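Local coordinates for Slr1438 protein (Synechocystis sp., PDB 3K25) that is of unknown function but may bind carbohydrate and act as a sugar isomerase, at residues 142-147 with 281-286; 108-113 with 136-141; 32-37 with 63-68; 23-28 with 36-41; 159-164 with 234-239. All blocks are in the same frame, centred on the assembly; numbering follows the deposited sequence.

Contact 1. Residues 142-147 with 281-286; sequences SLRIEQ and WVNFQV
W281 carries its indole on the outer, partly exposed face of this antiparallel strand pair, with CG in the crowded position between backbone N and carbonyl carbon (chi1 60°). The guanidinium of R144 lies over one face of that ring, its plane tilted 28° from the indole, and CZ sits 4.1 Å from the centroid of the W281 six-membered ring, an off-centre cation-pi contact. NE of R144 meanwhile meets OE2 of E146 at 3.1 Å, a salt bridge along the same strand. Q147 comes near W281 too, but its OE1 is bonded to the hydroxyl of Y237. V282 turns inward and exchanges two backbone bonds with I145, the V282 N to I145 O one being 3.1 Å long. The two strands, 142-151 and 276-287, are neighbours in the long antiparallel sheet of a beta-sandwich, the galactose mutarotase-like fold. At N283 the amide reaches outward again and takes NH1 of R144 on OD1 at 3.1 Å; OD1 lies in the guanidinium plane, while NH1 stands above the plane of the N283 side-chain carbonyl. This bond and the salt bridge together would limit the guanidinium's rotation. F284 faces the interior, where CE2 lies 4.3 Å from CD1 of I145, the methyl meeting the ring at its edge.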
# COMPACT_ATOMS: atom_id res chain seq x y z
N SER A 142 1.99 14.59 7.69
CA SER A 142 1.27 13.35 7.45
C SER A 142 0.67 13.21 6.06
O SER A 142 0.49 14.18 5.33
CB SER A 142 0.16 13.18 8.50
OG SER A 142 -0.88 14.12 8.29
N LEU A 143 0.37 11.96 5.72
CA LEU A 143 -0.26 11.61 4.45
C LEU A 143 -1.47 10.76 4.73
O LEU A 143 -1.37 9.71 5.37
CB LEU A 143 0.69 10.83 3.55
CG LEU A 143 -0.02 10.34 2.28
CD1 LEU A 143 -0.79 11.46 1.62
CD2 LEU A 143 1.01 9.77 1.35
N ARG A 144 -2.62 11.22 4.26
CA ARG A 144 -3.88 10.51 4.46
C ARG A 144 -4.41 10.13 3.09
O ARG A 144 -4.40 10.93 2.16
CB ARG A 144 -4.90 11.41 5.16
CG ARG A 144 -6.20 10.72 5.53
CD ARG A 144 -7.27 11.71 6.02
NE ARG A 144 -8.41 11.04 6.66
CZ ARG A 144 -8.31 10.34 7.78
NH1 ARG A 144 -7.14 10.22 8.40
NH2 ARG A 144 -9.39 9.75 8.30
N ILE A 145 -4.86 8.89 2.96
CA ILE A 145 -5.43 8.43 1.70
C ILE A 145 -6.82 7.95 2.04
O ILE A 145 -7.01 7.18 2.98
CB ILE A 145 -4.62 7.29 1.06
CG1 ILE A 145 -3.13 7.62 1.10
CG2 ILE A 145 -5.05 7.11 -0.39
CD1 ILE A 145 -2.26 6.62 0.38
N GLU A 146 -7.79 8.43 1.29
CA GLU A 146 -9.17 8.06 1.53
C GLU A 146 -9.66 7.28 0.33
O GLU A 146 -9.42 7.66 -0.82
CB GLU A 146 -10.01 9.31 1.78
CG GLU A 146 -9.44 10.18 2.88
CD GLU A 146 -10.34 11.34 3.27
OE1 GLU A 146 -10.80 12.07 2.36
OE2 GLU A 146 -10.58 11.52 4.48
N GLN A 147 -10.34 6.17 0.61
CA GLN A 147 -10.82 5.32 -0.46
C GLN A 147 -12.32 5.16 -0.44
O GLN A 147 -12.95 5.17 0.61
CB GLN A 147 -10.20 3.92 -0.36
CG GLN A 147 -8.72 3.85 0.01
CD GLN A 147 -8.49 3.96 1.51
OE1 GLN A 147 -9.17 3.30 2.30
NE2 GLN A 147 -7.53 4.79 1.92
N TRP A 281 -10.10 4.65 5.05
CA TRP A 281 -8.95 5.52 5.02
C TRP A 281 -7.78 4.94 5.80
O TRP A 281 -7.94 4.14 6.73
CB TRP A 281 -9.31 6.89 5.61
CG TRP A 281 -9.78 6.81 7.02
CD1 TRP A 281 -11.08 6.70 7.45
CD2 TRP A 281 -8.96 6.73 8.19
NE1 TRP A 281 -11.11 6.56 8.82
CE2 TRP A 281 -9.82 6.57 9.30
CE3 TRP A 281 -7.57 6.77 8.41
CZ2 TRP A 281 -9.34 6.45 10.62
CZ3 TRP A 281 -7.10 6.65 9.72
CH2 TRP A 281 -7.99 6.49 10.80
N VAL A 282 -6.58 5.35 5.39
CA VAL A 282 -5.35 4.94 6.05
C VAL A 282 -4.59 6.24 6.30
O VAL A 282 -4.68 7.17 5.50
CB VAL A 282 -4.53 4.00 5.16
CG1 VAL A 282 -3.26 3.63 5.88
CG2 VAL A 282 -5.34 2.75 4.86
N ASN A 283 -3.87 6.31 7.41
CA ASN A 283 -3.15 7.54 7.72
C ASN A 283 -1.69 7.26 8.07
O ASN A 283 -1.35 6.22 8.62
CB ASN A 283 -3.82 8.25 8.89
CG ASN A 283 -3.45 9.72 8.97
OD1 ASN A 283 -4.06 10.57 8.30
ND2 ASN A 283 -2.45 10.04 9.78
N PHE A 284 -0.84 8.21 7.71
CA PHE A 284 0.58 8.09 7.98
C PHE A 284 1.06 9.35 8.67
O PHE A 284 0.99 10.44 8.10
CB PHE A 284 1.32 7.85 6.68
CG PHE A 284 0.85 6.63 5.94
CD1 PHE A 284 1.09 5.35 6.45
CD2 PHE A 284 0.10 6.75 4.77
CE1 PHE A 284 0.61 4.22 5.80
CE2 PHE A 284 -0.39 5.62 4.11
CZ PHE A 284 -0.13 4.35 4.63
N GLN A 285 1.53 9.20 9.90
CA GLN A 285 1.99 10.33 10.68
C GLN A 285 3.46 10.20 11.04
O GLN A 285 3.89 9.15 11.53
CB GLN A 285 1.17 10.43 11.97
CG GLN A 285 1.39 11.70 12.76
CD GLN A 285 0.76 12.89 12.09
OE1 GLN A 285 -0.47 13.02 12.04
NE2 GLN A 285 1.59 13.78 11.56
N VAL A 286 4.24 11.24 10.78
CA VAL A 286 5.65 11.20 11.14
C VAL A 286 5.86 12.16 12.32
O VAL A 286 5.26 13.25 12.38
CB VAL A 286 6.57 11.59 9.95
CG1 VAL A 286 6.39 13.04 9.55
CG2 VAL A 286 8.01 11.33 10.32

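Contact 2. Residues 108-113 with 136-141; sequences DNARLD and YQLQGH
The strand parts of 108-113 and 136-141 run antiparallel, 4.6 Å apart at the closest approach of their axes and 171° between directions, as consecutive strands in the long antiparallel sheet of the beta-sandwich. A110 with L138 and L112 with Y136 form hydrogen-bonded pairs, each closed by two backbone bonds; that from Y136 N to L112 O measures 2.9 Å and is nearly straight. R111 and Q137 make the non-hydrogen-bonded pair between them. The inner face carries A110, L112, Y136 and L138. A110 CB lies 4.0 Å from L138 CB, and both side chains touch L16 of strand 14-18. The Y136 ring presents its edge to the carbonyl of L112. On the outer face R111 and Q137 lie side by side and point the same way, the extended arginine chain running past the amide. NE2 of Q137 stands over one face of the guanidinium, nearest NH1, without bonding to it, and gives a proton to S135 OG instead. D113 also has S135 OG as a partner, but R111 grips it side-on in a salt bridge: NE of R111 meets OD1 of D113 at 3.2 Å, while R111 NH2 lies 3.2 Å from D113 OD2, each oxygen using its syn lone pair.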
# COMPACT_ATOMS: atom_id res chain seq x y z
N ASP A 108 -7.27 23.12 2.36
CA ASP A 108 -6.99 22.59 3.69
C ASP A 108 -5.77 21.69 3.68
O ASP A 108 -5.30 21.26 4.73
CB ASP A 108 -8.20 21.84 4.23
CG ASP A 108 -9.43 22.73 4.36
OD1 ASP A 108 -9.32 23.83 4.94
OD2 ASP A 108 -10.52 22.32 3.89
N ASN A 109 -5.26 21.43 2.48
CA ASN A 109 -4.09 20.58 2.29
C ASN A 109 -3.84 20.41 0.80
O ASN A 109 -4.55 20.99 -0.03
CB ASN A 109 -4.32 19.20 2.92
CG ASN A 109 -5.65 18.56 2.49
OD1 ASN A 109 -5.96 18.47 1.30
ND2 ASN A 109 -6.42 18.12 3.46
N ALA A 110 -2.80 19.64 0.46
CA ALA A 110 -2.49 19.36 -0.94
C ALA A 110 -3.31 18.11 -1.20
O ALA A 110 -3.06 17.07 -0.60
CB ALA A 110 -0.99 19.06 -1.12
N ARG A 111 -4.30 18.20 -2.07
CA ARG A 111 -5.15 17.04 -2.32
C ARG A 111 -5.32 16.64 -3.77
O ARG A 111 -5.79 17.43 -4.60
CB ARG A 111 -6.51 17.28 -1.68
CG ARG A 111 -7.57 16.31 -2.10
CD ARG A 111 -8.82 16.51 -1.29
NE ARG A 111 -9.95 15.77 -1.84
CZ ARG A 111 -11.08 15.58 -1.19
NH1 ARG A 111 -11.23 16.06 0.04
NH2 ARG A 111 -12.08 14.92 -1.77
N LEU A 112 -4.95 15.40 -4.07
CA LEU A 112 -5.07 14.87 -5.43
C LEU A 112 -6.06 13.69 -5.43
O LEU A 112 -5.92 12.76 -4.64
CB LEU A 112 -3.70 14.42 -5.94
CG LEU A 112 -3.45 14.47 -7.45
CD1 LEU A 112 -4.60 13.85 -8.19
CD2 LEU A 112 -3.31 15.91 -7.89
N ASP A 113 -7.04 13.75 -6.32
CA ASP A 113 -8.05 12.70 -6.42
C ASP A 113 -7.92 11.84 -7.69
O ASP A 113 -8.04 12.33 -8.81
CB ASP A 113 -9.44 13.32 -6.34
CG ASP A 113 -9.77 13.76 -4.93
OD1 ASP A 113 -8.85 13.80 -4.09
OD2 ASP A 113 -10.95 14.07 -4.66
N TYR A 136 -5.69 11.52 -2.03
CA TYR A 136 -4.43 11.62 -1.32
C TYR A 136 -4.34 13.06 -0.83
O TYR A 136 -4.36 14.00 -1.62
CB TYR A 136 -3.26 11.31 -2.25
CG TYR A 136 -3.39 9.99 -2.99
CD1 TYR A 136 -4.35 9.82 -3.98
CD2 TYR A 136 -2.50 8.94 -2.74
CE1 TYR A 136 -4.43 8.65 -4.70
CE2 TYR A 136 -2.58 7.76 -3.46
CZ TYR A 136 -3.54 7.62 -4.45
OH TYR A 136 -3.58 6.49 -5.23
N GLN A 137 -4.25 13.21 0.48
CA GLN A 137 -4.18 14.52 1.12
C GLN A 137 -2.89 14.65 1.90
O GLN A 137 -2.59 13.82 2.75
CB GLN A 137 -5.39 14.69 2.04
CG GLN A 137 -6.66 14.34 1.32
CD GLN A 137 -7.85 14.20 2.23
OE1 GLN A 137 -7.71 14.16 3.45
NE2 GLN A 137 -9.03 14.12 1.63
N LEU A 138 -2.13 15.69 1.58
CA LEU A 138 -0.85 15.96 2.23
C LEU A 138 -0.89 17.24 3.04
O LEU A 138 -1.18 18.30 2.50
CB LEU A 138 0.24 16.09 1.18
CG LEU A 138 1.62 16.33 1.79
CD1 LEU A 138 2.22 14.96 2.13
CD2 LEU A 138 2.54 17.08 0.82
N GLN A 139 -0.62 17.13 4.34
CA GLN A 139 -0.58 18.29 5.22
C GLN A 139 0.44 18.07 6.33
O GLN A 139 0.65 16.94 6.78
CB GLN A 139 -1.91 18.59 5.90
CG GLN A 139 -1.68 19.36 7.22
CD GLN A 139 -2.92 19.58 8.06
OE1 GLN A 139 -3.73 18.66 8.25
NE2 GLN A 139 -3.06 20.79 8.60
N GLY A 140 1.04 19.17 6.77
CA GLY A 140 2.01 19.11 7.84
C GLY A 140 2.96 17.95 7.72
O GLY A 140 3.74 17.88 6.78
N HIS A 141 2.90 17.02 8.68
CA HIS A 141 3.80 15.88 8.66
C HIS A 141 3.09 14.56 8.43
O HIS A 141 3.54 13.51 8.91
CB HIS A 141 4.59 15.83 9.96
CG HIS A 141 5.60 16.93 10.10
ND1 HIS A 141 6.76 16.98 9.35
CD2 HIS A 141 5.62 18.04 10.89
CE1 HIS A 141 7.44 18.06 9.67
NE2 HIS A 141 6.78 18.72 10.60

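Contact 3. Residues 32-37 with 63-68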
# COMPACT_ATOMS: atom_id res chain seq x y z
N GLY A 32 -0.35 2.90 -11.37
CA GLY A 32 -1.07 2.39 -10.22
C GLY A 32 -1.48 3.40 -9.18
O GLY A 32 -1.71 3.02 -8.03
N GLY A 33 -1.61 4.68 -9.55
CA GLY A 33 -1.99 5.70 -8.58
C GLY A 33 -1.03 5.64 -7.40
O GLY A 33 -1.41 5.78 -6.24
N LEU A 34 0.23 5.46 -7.74
CA LEU A 34 1.32 5.30 -6.80
C LEU A 34 2.04 6.52 -6.25
O LEU A 34 2.48 7.39 -7.00
CB LEU A 34 2.37 4.36 -7.43
CG LEU A 34 3.69 4.12 -6.68
CD1 LEU A 34 3.40 3.30 -5.42
CD2 LEU A 34 4.68 3.40 -7.57
N VAL A 35 2.15 6.56 -4.92
CA VAL A 35 2.91 7.58 -4.20
C VAL A 35 4.31 6.97 -4.27
O VAL A 35 4.52 5.86 -3.76
CB VAL A 35 2.50 7.67 -2.70
CG1 VAL A 35 3.53 8.48 -1.92
CG2 VAL A 35 1.15 8.30 -2.56
N THR A 36 5.26 7.64 -4.88
CA THR A 36 6.59 7.06 -4.98
C THR A 36 7.53 7.56 -3.91
O THR A 36 8.18 6.76 -3.23
CB THR A 36 7.21 7.37 -6.33
OG1 THR A 36 7.25 8.79 -6.51
CG2 THR A 36 6.38 6.77 -7.45
N GLU A 37 7.61 8.88 -3.75
CA GLU A 37 8.50 9.46 -2.75
C GLU A 37 7.80 10.51 -1.91
O GLU A 37 6.86 11.16 -2.36
CB GLU A 37 9.71 10.10 -3.44
CG GLU A 37 10.38 9.22 -4.48
CD GLU A 37 11.74 9.73 -4.91
OE1 GLU A 37 11.93 10.96 -5.02
OE2 GLU A 37 12.63 8.89 -5.16
N GLY A 63 7.89 3.29 -2.27
CA GLY A 63 6.64 4.02 -2.39
C GLY A 63 5.51 3.33 -1.65
O GLY A 63 5.73 2.61 -0.67
N ILE A 64 4.28 3.54 -2.12
CA ILE A 64 3.12 2.96 -1.48
C ILE A 64 2.21 2.22 -2.46
O ILE A 64 1.18 2.74 -2.90
CB ILE A 64 2.33 4.05 -0.74
CG1 ILE A 64 3.28 4.88 0.12
CG2 ILE A 64 1.28 3.40 0.15
CD1 ILE A 64 2.63 6.06 0.78
N PRO A 65 2.60 1.00 -2.84
CA PRO A 65 1.77 0.22 -3.77
C PRO A 65 0.39 -0.13 -3.19
O PRO A 65 0.21 -0.30 -1.97
CB PRO A 65 2.63 -1.02 -4.03
CG PRO A 65 4.05 -0.46 -3.94
CD PRO A 65 3.93 0.39 -2.69
N ILE A 66 -0.59 -0.21 -4.08
CA ILE A 66 -1.97 -0.51 -3.73
C ILE A 66 -2.29 -1.96 -4.07
O ILE A 66 -2.00 -2.41 -5.18
CB ILE A 66 -2.92 0.42 -4.50
CG1 ILE A 66 -2.60 1.87 -4.13
CG2 ILE A 66 -4.38 0.07 -4.23
CD1 ILE A 66 -3.32 2.88 -4.98
N LEU A 67 -2.89 -2.67 -3.12
CA LEU A 67 -3.25 -4.08 -3.32
C LEU A 67 -4.77 -4.25 -3.47
O LEU A 67 -5.53 -4.06 -2.49
CB LEU A 67 -2.74 -4.92 -2.14
CG LEU A 67 -1.37 -4.52 -1.55
CD1 LEU A 67 -1.05 -5.42 -0.37
CD2 LEU A 67 -0.27 -4.60 -2.60
N PHE A 68 -5.22 -4.61 -4.67
CA PHE A 68 -6.65 -4.79 -4.96
C PHE A 68 -6.85 -5.58 -6.27
O PHE A 68 -6.15 -5.35 -7.25
CB PHE A 68 -7.31 -3.41 -5.10
CG PHE A 68 -8.74 -3.45 -5.55
CD1 PHE A 68 -9.78 -3.53 -4.63
CD2 PHE A 68 -9.06 -3.39 -6.91
CE1 PHE A 68 -11.10 -3.54 -5.05
CE2 PHE A 68 -10.37 -3.40 -7.33
CZ PHE A 68 -11.40 -3.47 -6.40
O HOH W 1 0.06 5.35 -3.55
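V35 and I64 are the heart of this buried crossing inside the beta-sandwich, where strand 34-40 of the small antiparallel sheet passes the segment that leads into strand 66-67 of another sheet. Their side chains lie side by side and point the same way, with CG1 of V35 3.7 Å from CD1 of I64. I64 places CG1 anti to its carbonyl carbon (chi1 -49°), which carries CD1 along the valine. Beneath them I64 N donates to V35 O at 2.9 Å, nearly along the C=O axis. L34 lays its CD1 methyl against the I64 to P65 peptide and 4.0 Å from CD of the P65 ring. Further along, I66 extends CD1 to the carbonyls of G32 and G33, lying 3.5 Å from G32 O. One water links the two backbones where they diverge: it accepts from V35 N at 2.8 Å, and donates both to G33 O and, at 2.9 Å, to I64 O. An alanine in place of I64 removes the branch that lies against V35 and touches L143, and would probably loosen this seam. In the next layer, L25 and Y136 touch V35, F134 and Y136 touch I66, and Y166 packs on P65. Y136 also reaches the G33 carbonyl, its OH making a weak hydrogen bond to G33 O.

Contact 4. Residues 23-28 with 36-41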
# COMPACT_ATOMS: atom_id res chain seq x y z
N ALA A 23 7.00 19.91 3.43
CA ALA A 23 6.62 18.57 3.00
C ALA A 23 6.31 18.51 1.51
O ALA A 23 5.55 19.33 0.98
CB ALA A 23 5.41 18.10 3.79
N ARG A 24 6.91 17.54 0.84
CA ARG A 24 6.67 17.35 -0.58
C ARG A 24 6.53 15.88 -0.92
O ARG A 24 7.26 15.02 -0.41
CB ARG A 24 7.77 18.03 -1.41
CG ARG A 24 9.20 17.91 -0.87
CD ARG A 24 10.00 19.16 -1.26
NE ARG A 24 9.88 19.47 -2.68
CZ ARG A 24 9.78 20.70 -3.17
NH1 ARG A 24 9.78 21.74 -2.35
NH2 ARG A 24 9.67 20.90 -4.47
N LEU A 25 5.57 15.59 -1.79
CA LEU A 25 5.30 14.21 -2.19
C LEU A 25 5.22 14.08 -3.71
O LEU A 25 4.83 15.03 -4.41
CB LEU A 25 4.00 13.75 -1.52
CG LEU A 25 3.44 12.35 -1.76
CD1 LEU A 25 2.60 11.95 -0.55
CD2 LEU A 25 2.62 12.30 -3.05
N SER A 26 5.61 12.92 -4.21
CA SER A 26 5.57 12.65 -5.63
C SER A 26 4.63 11.49 -5.91
O SER A 26 4.84 10.38 -5.41
CB SER A 26 6.97 12.33 -6.16
OG SER A 26 7.87 13.38 -5.87
N LEU A 27 3.60 11.74 -6.70
CA LEU A 27 2.63 10.71 -7.05
C LEU A 27 2.54 10.58 -8.57
O LEU A 27 2.37 11.57 -9.27
CB LEU A 27 1.27 11.07 -6.43
CG LEU A 27 -0.04 10.43 -6.86
CD1 LEU A 27 0.09 8.95 -7.10
CD2 LEU A 27 -1.07 10.72 -5.79
N VAL A 28 2.71 9.36 -9.08
CA VAL A 28 2.64 9.12 -10.52
C VAL A 28 1.49 8.14 -10.82
O VAL A 28 1.66 6.91 -10.79
CB VAL A 28 4.04 8.64 -11.07
CG1 VAL A 28 4.78 7.89 -10.01
CG2 VAL A 28 3.88 7.77 -12.33
N THR A 36 5.26 7.64 -4.88
CA THR A 36 6.59 7.06 -4.98
C THR A 36 7.53 7.56 -3.91
O THR A 36 8.18 6.76 -3.23
CB THR A 36 7.21 7.37 -6.33
OG1 THR A 36 7.25 8.79 -6.51
CG2 THR A 36 6.38 6.77 -7.45
N GLU A 37 7.61 8.88 -3.75
CA GLU A 37 8.50 9.46 -2.75
C GLU A 37 7.80 10.51 -1.91
O GLU A 37 6.86 11.16 -2.36
CB GLU A 37 9.71 10.10 -3.44
CG GLU A 37 10.38 9.22 -4.48
CD GLU A 37 11.74 9.73 -4.91
OE1 GLU A 37 11.93 10.96 -5.02
OE2 GLU A 37 12.63 8.89 -5.16
N TRP A 38 8.27 10.66 -0.67
CA TRP A 38 7.69 11.63 0.26
C TRP A 38 8.79 12.16 1.18
O TRP A 38 9.53 11.39 1.77
CB TRP A 38 6.59 10.94 1.08
CG TRP A 38 6.02 11.74 2.22
CD1 TRP A 38 6.02 13.10 2.36
CD2 TRP A 38 5.29 11.22 3.35
NE1 TRP A 38 5.34 13.46 3.51
CE2 TRP A 38 4.88 12.33 4.13
CE3 TRP A 38 4.94 9.93 3.77
CZ2 TRP A 38 4.14 12.19 5.31
CZ3 TRP A 38 4.20 9.79 4.95
CH2 TRP A 38 3.81 10.92 5.71
N THR A 39 8.91 13.49 1.27
CA THR A 39 9.92 14.11 2.14
C THR A 39 9.37 15.20 3.05
O THR A 39 8.54 16.02 2.66
CB THR A 39 11.09 14.75 1.36
OG1 THR A 39 10.62 15.81 0.52
CG2 THR A 39 11.81 13.70 0.54
N VAL A 40 9.86 15.18 4.28
CA VAL A 40 9.49 16.14 5.31
C VAL A 40 10.77 16.82 5.76
O VAL A 40 11.65 16.19 6.34
CB VAL A 40 8.83 15.44 6.50
CG1 VAL A 40 7.36 15.24 6.23
CG2 VAL A 40 9.49 14.07 6.70
N GLN A 41 10.88 18.11 5.48
CA GLN A 41 12.07 18.87 5.85
C GLN A 41 13.25 18.33 5.07
O GLN A 41 14.39 18.41 5.52
CB GLN A 41 12.34 18.77 7.35
CG GLN A 41 11.23 19.32 8.21
CD GLN A 41 11.56 19.27 9.68
OE1 GLN A 41 11.84 18.21 10.23
NE2 GLN A 41 11.52 20.43 10.33
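Two residues of one strand, T36 and E37, face the single residue S26 on the other, a classic beta bulge. The S26 carbonyl receives two donors from T36: its backbone N at 2.8 Å from S26 O, nearly along the C=O axis, and its OG1 at 3.1 Å from S26 O, standing above the carbonyl plane. The hydroxyl gets there because it occupies the crowded position between N and the carbonyl carbon (chi1 57°). S26 N in turn donates to E37 O at 2.8 Å. Beyond the bulge the pairing is regular: R24 and T39 exchange two bonds, the T39 N to R24 O one 2.8 Å long and close to straight. Their side chains run alongside each other on the outer face, R24 ending on E17 in a salt bridge; the E37 carboxylate likewise pairs with R50. Inward, A23 CB rests 4.2 Å from V40 CG1, and L25 brings CD1 to 4.4 Å from CG of W38. The indole, its edge near the R24 carbonyl, reaches on to L138, L143 and F284 in the facing sheet. The whole is a beta hairpin, the two central strands of a four-stranded antiparallel sheet.

Contact 5. Residues 159-164 with 234-239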
# COMPACT_ATOMS: atom_id res chain seq x y z
N PHE A 159 -13.92 -8.52 -1.98
CA PHE A 159 -12.64 -7.90 -2.29
C PHE A 159 -11.73 -7.72 -1.08
O PHE A 159 -12.14 -7.89 0.07
CB PHE A 159 -12.85 -6.52 -2.93
CG PHE A 159 -13.11 -5.43 -1.93
CD1 PHE A 159 -14.38 -5.24 -1.39
CD2 PHE A 159 -12.05 -4.64 -1.45
CE1 PHE A 159 -14.61 -4.27 -0.40
CE2 PHE A 159 -12.26 -3.68 -0.45
CZ PHE A 159 -13.54 -3.49 0.08
N SER A 160 -10.49 -7.38 -1.38
CA SER A 160 -9.48 -7.10 -0.38
C SER A 160 -8.76 -5.86 -0.88
O SER A 160 -8.57 -5.68 -2.08
CB SER A 160 -8.50 -8.27 -0.24
OG SER A 160 -8.82 -9.07 0.88
N LEU A 161 -8.38 -5.00 0.06
CA LEU A 161 -7.67 -3.78 -0.28
C LEU A 161 -6.51 -3.60 0.69
O LEU A 161 -6.66 -3.79 1.90
CB LEU A 161 -8.62 -2.57 -0.20
CG LEU A 161 -7.93 -1.22 -0.44
CD1 LEU A 161 -7.12 -1.27 -1.75
CD2 LEU A 161 -8.95 -0.10 -0.48
N GLY A 162 -5.35 -3.24 0.15
CA GLY A 162 -4.20 -3.04 1.01
C GLY A 162 -3.22 -1.99 0.53
O GLY A 162 -3.15 -1.66 -0.65
N PHE A 163 -2.47 -1.43 1.47
CA PHE A 163 -1.47 -0.42 1.15
C PHE A 163 -0.16 -1.03 1.60
O PHE A 163 -0.06 -1.58 2.70
CB PHE A 163 -1.79 0.90 1.86
CG PHE A 163 -3.00 1.61 1.28
CD1 PHE A 163 -2.86 2.52 0.25
CD2 PHE A 163 -4.28 1.31 1.74
CE1 PHE A 163 -3.98 3.14 -0.33
CE2 PHE A 163 -5.41 1.91 1.17
CZ PHE A 163 -5.26 2.83 0.13
N HIS A 164 0.84 -0.92 0.73
CA HIS A 164 2.14 -1.53 0.96
C HIS A 164 3.26 -0.49 1.11
O HIS A 164 4.27 -0.55 0.40
CB HIS A 164 2.38 -2.46 -0.24
CG HIS A 164 3.57 -3.35 -0.11
ND1 HIS A 164 3.56 -4.66 -0.54
CD2 HIS A 164 4.84 -3.10 0.31
CE1 HIS A 164 4.76 -5.18 -0.39
NE2 HIS A 164 5.56 -4.26 0.13
N SER A 234 -8.92 3.01 9.15
CA SER A 234 -10.34 2.80 9.40
C SER A 234 -10.60 1.29 9.61
O SER A 234 -9.74 0.45 9.31
CB SER A 234 -11.16 3.36 8.23
OG SER A 234 -11.01 2.58 7.05
N GLU A 235 -11.78 0.94 10.11
CA GLU A 235 -12.09 -0.45 10.40
C GLU A 235 -12.09 -1.48 9.28
O GLU A 235 -12.25 -2.67 9.54
CB GLU A 235 -13.40 -0.55 11.18
CG GLU A 235 -14.63 -0.04 10.46
CD GLU A 235 -15.83 0.05 11.39
OE1 GLU A 235 -16.91 0.50 10.94
OE2 GLU A 235 -15.69 -0.33 12.58
N LEU A 236 -11.91 -1.05 8.03
CA LEU A 236 -11.87 -1.98 6.91
C LEU A 236 -10.59 -2.83 7.03
O LEU A 236 -10.53 -3.96 6.54
CB LEU A 236 -11.85 -1.23 5.58
CG LEU A 236 -11.56 -2.06 4.31
CD1 LEU A 236 -12.77 -2.93 4.00
CD2 LEU A 236 -11.22 -1.16 3.12
N TYR A 237 -9.58 -2.28 7.70
CA TYR A 237 -8.31 -2.98 7.83
C TYR A 237 -8.17 -3.75 9.13
O TYR A 237 -8.12 -3.17 10.21
CB TYR A 237 -7.17 -1.98 7.67
CG TYR A 237 -7.32 -1.21 6.39
CD1 TYR A 237 -8.03 -0.00 6.36
CD2 TYR A 237 -6.84 -1.73 5.18
CE1 TYR A 237 -8.25 0.67 5.14
CE2 TYR A 237 -7.06 -1.07 3.97
CZ TYR A 237 -7.77 0.12 3.96
OH TYR A 237 -8.01 0.76 2.75
N GLN A 238 -8.07 -5.08 9.00
CA GLN A 238 -7.97 -5.96 10.16
C GLN A 238 -6.66 -6.71 10.27
O GLN A 238 -6.41 -7.39 11.27
CB GLN A 238 -9.13 -6.95 10.10
CG GLN A 238 -10.46 -6.25 9.88
CD GLN A 238 -11.52 -7.17 9.35
OE1 GLN A 238 -12.06 -8.00 10.09
NE2 GLN A 238 -11.83 -7.05 8.06
N THR A 239 -5.81 -6.57 9.25
CA THR A 239 -4.51 -7.24 9.24
C THR A 239 -3.32 -6.31 9.05
O THR A 239 -3.39 -5.33 8.31
CB THR A 239 -4.46 -8.32 8.14
OG1 THR A 239 -5.15 -9.50 8.59
CG2 THR A 239 -3.01 -8.69 7.82
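Y237 does most of the packing here. Its hydroxyl end enters a corner formed by L161 and F163: OH lies 3.5 Å from CD2 of L161 and 3.3 Å from CE2 of F163, arriving at the edge of the phenylalanine ring, near its plane. The tyrosine crosses both side chains obliquely and sets its own ring edge against the L161 carbonyl, with CE2 3.4 Å from L161 O. Its polar end is satisfied by OE1 of Q147. An alanine here removes the ring and the hydroxyl bonded to Q147, and would probably loosen the packing on L161 and F163. Beside it the packing is thinner: L236 meets F159 tip to tip, CD1 of L236 lying 4.0 Å from CZ of F159, while CD2 of L236 and CD2 of L161 are 4.4 Å apart. No hydrogen bond crosses between the segments. The outer side belongs to a type I beta turn from S234 to Y237, closed by Y237 N and S234 O at 3.2 Å, with E235 exposed to solvent. The turn leads from strand 227-233 toward strand 239-245 and tucks its inner residues against strand 157-168, while V282 of strand 276-287 touches both Y237 and F163.

How the contacts relate
Contacts 1 and 2 belong to the same long sheet and meet where strand 130-139 adjoins 142-151; both pair one buried apolar face with a partly exposed face of charges and amides. Contact 4 pairs two strands of a smaller sheet, whose W38 and L25 pack on L143 of that inner face; it is mostly buried, with R24 exposed and S26, E37 and T39 partly exposed on the outer side. Contact 3 shares T36 and E37 with it, but all its touching residues are buried, and it relies on methyl packing, one direct backbone hydrogen bond and a bridging water. Contact 5, also buried, uses aromatic and leucine packing; it joins contact 1 through Q147 and Y237, and contact 3 through backbone bonds.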